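Local coordinates for protein dimethyl-sulfide monooxygenase (Hyphomicrobium sulfonivorans, PDB 6AK1) that oxidises dimethyl sulfide to methanethiol and formaldehyde with NADH and O2, as the large, FMN-dependent subunit of a two-component monooxygenase, at residues G102-I107 with N133-Y138; S239-M244 with D273-F278. All blocks are in the same frame, centred on the assembly; numbering follows the deposited sequence.

The parallel strands of this luciferase-like TIM barrel come together by short sequential pairings, and the two contacts are two of them. From the N terminus, the chain passes through strand 100-106 and helix 112-126 before strand 130-135 returns alongside the first; contact 1 closes this beta-alpha-beta unit. After the long excursion that follows, strand 223-227 lines up against 130-135 and then against 243-246; helix 251-267 leads from strand 243-246 to strand 276-284, and contact 2 closes that loop. The two loops follow in series, neither enclosing nor crossing the other. Their centres are about 16 Å apart and they do not touch, yet both belong to the same curled sheet.

Contact 1: residues G102-I107 with N133-Y138; sequences GVTAAI and NVVSSY
Thr104 and Asn133 sit at equivalent positions of two neighbouring parallel strands, their side chains side by side and pointing the same way. The amide of Asn133 gives a hydrogen bond from ND2 to OG1 of Thr104 at 2.8 Å, and the hydroxyl oxygen lies nearly in the amide plane. CG of Asn133 is anti to its backbone N (chi1 177°), and from there the amide is turned to bring ND2 to the threonine hydroxyl. OG1 is also hydrogen-bonded to the carbonyl oxygen of Ile56 on strand 53-57; since that oxygen can only accept, the threonine proton goes to it and OG1 receives the asparagine N-H.

The backbone of Asn133 is used in both directions. Its N donates to O of Val103 at 2.8 Å, and its O accepts from N of Ala105 at 3.2 Å. Farther along, N of Ile107 reaches O of Val135 at 3.1 Å. In between, O of Ala105 takes a hydrogen bond from the indole NE1 of Trp132.

Apolar groups fill in around these bonds. On the face that carries Thr104, its CG2 meets CG1 of Val135 at 3.6 Å, the two side chains crossing at about a right angle, while CG2 of Val135 rests on CB of Ala106 at 3.7 Å. CG2 of Ile107 approaches CG1 of Val134 at 4.0 Å, next to helix 157-174.

The pairing closes a right-handed beta-alpha-beta crossover of the barrel. Thr104 is a probable FMN ligand, by similarity, and its side chain lies near that of Asp58, another such residue. With OG1 donating to one strand and accepting from the other, the hydroxyl is fixed in rotation, and Asn133 would then be a second-shell residue that helps to position it.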
loop_
_atom_site.group_PDB
_atom_site.type_symbol
_atom_site.label_atom_id
_atom_site.label_comp_id
_atom_site.label_asym_id
_atom_site.label_seq_id
_atom_site.Cartn_x
_atom_site.Cartn_y
_atom_site.Cartn_z
ATOM N N GLY A 102 -5.017 4.283 -1.758
ATOM C CA GLY A 102 -3.669 3.834 -2.023
ATOM C C GLY A 102 -3.690 2.809 -3.133
ATOM O O GLY A 102 -4.326 1.758 -3.007
ATOM N N VAL A 103 -3.023 3.106 -4.240
ATOM C CA VAL A 103 -3.051 2.250 -5.413
ATOM C C VAL A 103 -1.662 1.673 -5.603
ATOM O O VAL A 103 -0.678 2.416 -5.655
ATOM C CB VAL A 103 -3.523 3.023 -6.659
ATOM C CG1 VAL A 103 -3.662 2.074 -7.833
ATOM C CG2 VAL A 103 -4.852 3.703 -6.358
ATOM N N THR A 104 -1.575 0.353 -5.666
ATOM C CA THR A 104 -0.298 -0.313 -5.872
ATOM C C THR A 104 0.021 -0.349 -7.361
ATOM O O THR A 104 -0.844 -0.680 -8.174
ATOM C CB THR A 104 -0.349 -1.736 -5.296
ATOM O OG1 THR A 104 -0.569 -1.659 -3.889
ATOM C CG2 THR A 104 0.950 -2.475 -5.530
ATOM N N ALA A 105 1.256 -0.001 -7.723
ATOM C CA ALA A 105 1.705 -0.133 -9.106
ATOM C C ALA A 105 3.203 -0.408 -9.114
ATOM O O ALA A 105 3.975 0.320 -8.487
ATOM C CB ALA A 105 1.373 1.121 -9.933
ATOM N N ALA A 106 3.605 -1.459 -9.814
ATOM C CA ALA A 106 5.008 -1.836 -9.846
ATOM C C ALA A 106 5.786 -0.980 -10.841
ATOM O O ALA A 106 5.253 -0.514 -11.856
ATOM C CB ALA A 106 5.164 -3.320 -10.187
ATOM N N ILE A 107 7.075 -0.781 -10.531
ATOM C CA ILE A 107 7.991 -0.068 -11.415
ATOM C C ILE A 107 8.766 -1.019 -12.312
ATOM O O ILE A 107 9.565 -0.570 -13.146
ATOM C CB ILE A 107 8.951 0.797 -10.575
ATOM C CG1 ILE A 107 9.940 -0.088 -9.805
ATOM C CG2 ILE A 107 8.167 1.644 -9.582
ATOM C CD1 ILE A 107 10.870 0.692 -8.872
ATOM N N ASN A 133 1.426 3.205 -3.947
ATOM C CA ASN A 133 2.196 2.180 -3.247
ATOM C C ASN A 133 3.232 1.625 -4.217
ATOM O O ASN A 133 2.908 0.835 -5.108
ATOM C CB ASN A 133 1.277 1.094 -2.704
ATOM C CG ASN A 133 2.049 -0.026 -2.023
ATOM O OD1 ASN A 133 2.918 0.224 -1.189
ATOM N ND2 ASN A 133 1.755 -1.264 -2.401
ATOM N N VAL A 134 4.484 2.036 -4.025
ATOM C CA VAL A 134 5.600 1.720 -4.911
ATOM C C VAL A 134 6.110 0.310 -4.620
ATOM O O VAL A 134 6.683 0.060 -3.559
ATOM C CB VAL A 134 6.721 2.753 -4.737
ATOM C CG1 VAL A 134 7.835 2.521 -5.738
ATOM C CG2 VAL A 134 6.149 4.147 -4.824
ATOM N N VAL A 135 5.966 -0.604 -5.578
ATOM C CA VAL A 135 6.442 -1.963 -5.380
ATOM C C VAL A 135 7.377 -2.343 -6.522
ATOM O O VAL A 135 7.388 -1.725 -7.593
ATOM C CB VAL A 135 5.286 -2.988 -5.244
ATOM C CG1 VAL A 135 4.275 -2.535 -4.203
ATOM C CG2 VAL A 135 4.596 -3.231 -6.570
ATOM N N SER A 136 8.198 -3.364 -6.254
ATOM C CA SER A 136 9.038 -4.032 -7.247
ATOM C C SER A 136 8.567 -5.481 -7.350
ATOM O O SER A 136 8.867 -6.297 -6.469
ATOM C CB SER A 136 10.520 -3.962 -6.874
ATOM O OG SER A 136 10.892 -2.659 -6.431
ATOM N N SER A 137 7.826 -5.793 -8.420
ATOM C CA SER A 137 7.222 -7.112 -8.591
ATOM C C SER A 137 8.253 -8.224 -8.436
ATOM O O SER A 137 9.394 -8.110 -8.897
ATOM C CB SER A 137 6.563 -7.216 -9.972
ATOM O OG SER A 137 6.345 -8.579 -10.327
ATOM N N TYR A 138 7.839 -9.320 -7.809
ATOM C CA TYR A 138 8.761 -10.421 -7.575
ATOM C C TYR A 138 8.240 -11.789 -7.966
ATOM O O TYR A 138 9.064 -12.696 -8.139
ATOM C CB TYR A 138 9.192 -10.464 -6.099
ATOM C CG TYR A 138 8.108 -10.883 -5.133
ATOM C CD1 TYR A 138 7.118 -9.988 -4.741
ATOM C CD2 TYR A 138 8.083 -12.174 -4.599
ATOM C CE1 TYR A 138 6.121 -10.370 -3.855
ATOM C CE2 TYR A 138 7.085 -12.566 -3.712
ATOM C CZ TYR A 138 6.112 -11.658 -3.341
ATOM O OH TYR A 138 5.124 -12.031 -2.458
#

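Contact 2: residues S239-M244 with D273-F278; sequences SNAEGM and DSIKIF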
loop_
_atom_site.group_PDB
_atom_site.type_symbol
_atom_site.label_atom_id
_atom_site.label_comp_id
_atom_site.label_asym_id
_atom_site.label_seq_id
_atom_site.Cartn_x
_atom_site.Cartn_y
_atom_site.Cartn_z
ATOM N N SER A 239 14.227 7.041 2.204
ATOM C CA SER A 239 14.353 8.286 1.448
ATOM C C SER A 239 13.007 8.752 0.888
ATOM O O SER A 239 12.708 9.947 0.907
ATOM C CB SER A 239 15.369 8.117 0.318
ATOM O OG SER A 239 16.584 7.608 0.818
ATOM N N ASN A 240 12.171 7.837 0.400
ATOM C CA ASN A 240 11.009 8.252 -0.391
ATOM C C ASN A 240 9.671 8.149 0.331
ATOM O O ASN A 240 8.777 8.945 0.040
ATOM C CB ASN A 240 10.927 7.421 -1.674
ATOM C CG ASN A 240 12.080 7.682 -2.602
ATOM O OD1 ASN A 240 12.121 8.708 -3.283
ATOM N ND2 ASN A 240 13.036 6.768 -2.622
ATOM N N ALA A 241 9.515 7.205 1.258
ATOM C CA ALA A 241 8.201 6.884 1.802
ATOM C C ALA A 241 7.643 8.035 2.624
ATOM O O ALA A 241 8.336 8.603 3.472
ATOM C CB ALA A 241 8.267 5.616 2.659
ATOM N N GLU A 242 6.388 8.388 2.365
ATOM C CA GLU A 242 5.626 9.179 3.319
ATOM C C GLU A 242 4.755 8.315 4.219
ATOM O O GLU A 242 4.495 8.699 5.360
ATOM C CB GLU A 242 4.771 10.214 2.588
ATOM C CG GLU A 242 5.598 11.113 1.667
ATOM C CD GLU A 242 4.746 12.057 0.824
ATOM O OE1 GLU A 242 4.503 13.205 1.263
ATOM O OE2 GLU A 242 4.317 11.635 -0.280
ATOM N N GLY A 243 4.307 7.160 3.732
ATOM C CA GLY A 243 3.712 6.126 4.558
ATOM C C GLY A 243 4.498 4.847 4.337
ATOM O O GLY A 243 4.799 4.503 3.185
ATOM N N MET A 244 4.882 4.153 5.407
ATOM C CA MET A 244 5.639 2.917 5.274
ATOM C C MET A 244 4.840 1.774 5.878
ATOM O O MET A 244 4.373 1.870 7.018
ATOM C CB MET A 244 7.014 3.022 5.931
ATOM C CG MET A 244 7.999 2.014 5.353
ATOM S SD MET A 244 9.653 2.165 6.045
ATOM C CE MET A 244 10.103 3.791 5.429
ATOM N N ASP A 273 9.301 12.142 12.230
ATOM C CA ASP A 273 7.868 12.076 11.992
ATOM C C ASP A 273 7.492 12.322 10.529
ATOM O O ASP A 273 6.314 12.523 10.228
ATOM C CB ASP A 273 7.133 13.062 12.910
ATOM C CG ASP A 273 7.484 14.517 12.627
ATOM O OD1 ASP A 273 8.527 14.774 11.991
ATOM O OD2 ASP A 273 6.711 15.411 13.047
ATOM N N SER A 274 8.463 12.308 9.618
ATOM C CA SER A 274 8.188 12.496 8.198
ATOM C C SER A 274 7.563 11.265 7.559
ATOM O O SER A 274 6.919 11.381 6.509
ATOM C CB SER A 274 9.479 12.842 7.449
ATOM O OG SER A 274 9.952 14.132 7.814
ATOM N N ILE A 275 7.745 10.097 8.166
ATOM C CA ILE A 275 7.217 8.839 7.661
ATOM C C ILE A 275 6.167 8.360 8.644
ATOM O O ILE A 275 6.435 8.274 9.848
ATOM C CB ILE A 275 8.326 7.785 7.501
ATOM C CG1 ILE A 275 9.503 8.358 6.707
ATOM C CG2 ILE A 275 7.778 6.508 6.864
ATOM C CD1 ILE A 275 10.661 7.366 6.524
ATOM N N LYS A 276 4.980 8.051 8.144
ATOM C CA LYS A 276 3.941 7.445 8.957
ATOM C C LYS A 276 4.020 5.942 8.751
ATOM O O LYS A 276 4.087 5.478 7.611
ATOM C CB LYS A 276 2.567 7.989 8.579
ATOM C CG LYS A 276 2.527 9.498 8.503
ATOM C CD LYS A 276 2.907 10.117 9.836
ATOM C CE LYS A 276 3.205 11.604 9.670
ATOM N NZ LYS A 276 3.493 12.277 10.970
ATOM N N ILE A 277 4.056 5.187 9.848
ATOM C CA ILE A 277 4.352 3.759 9.804
ATOM C C ILE A 277 3.067 2.982 10.089
ATOM O O ILE A 277 2.434 3.159 11.136
ATOM C CB ILE A 277 5.471 3.389 10.791
ATOM C CG1 ILE A 277 6.744 4.181 10.460
ATOM C CG2 ILE A 277 5.736 1.902 10.748
ATOM C CD1 ILE A 277 7.918 3.919 11.388
ATOM N N PHE A 278 2.684 2.124 9.157
ATOM C CA PHE A 278 1.464 1.344 9.258
ATOM C C PHE A 278 1.847 -0.123 9.301
ATOM O O PHE A 278 2.664 -0.575 8.490
ATOM C CB PHE A 278 0.530 1.606 8.068
ATOM C CG PHE A 278 0.289 3.056 7.797
ATOM C CD1 PHE A 278 -0.013 3.922 8.835
ATOM C CD2 PHE A 278 0.376 3.561 6.502
ATOM C CE1 PHE A 278 -0.236 5.283 8.588
ATOM C CE2 PHE A 278 0.147 4.913 6.241
ATOM C CZ PHE A 278 -0.154 5.778 7.290
#
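Strands 243-246 and 276-284, consecutive parallel strands of the barrel, begin their pairing here, just after helix 232-240 has ended. The opening bond runs from N of Lys276 to O of Glu242 at 2.9 Å and is almost straight, 177° at the hydrogen. O of Lys276 then accepts from N of Met244 at 2.7 Å, and O of Met244 from N of Phe278 at 2.7 Å.

Ile275 and Met244 carry most of the side-chain contact. CG2 of Ile275, anti to the backbone N, touches CB of Met244 at 3.7 Å. The methionine chain bends at its last torsion (chi3 -66°), and CE comes back to lie 3.8 Å from CD1 of Ile275. CG1 of the isoleucine packs against O of Ala241, which is hydrogen-bonded to Arg270. The pairing closes a beta-alpha-beta unit whose helix 251-267 covers the side of Met244 and Ile275, Ile261 touching Met244 and Ala265 touching Ile275. An alanine in place of Ile275 would probably open a gap beside CB and CE of Met244 and O of Ala241, and leave the methionine methyl freer to turn.

On the face opposite Met244, CE2 of the Phe278 ring lies 4.1 Å from CA of Gly243. O of Lys276 stands over the centre of that ring, while the lysine chain leads away and NZ donates a hydrogen bond to O of Asp273 at 2.9 Å. The carboxylate of Glu242 is held outside the pairing, OE1 by a salt bridge to Arg432 and OE2 by the backbone N of Ile224.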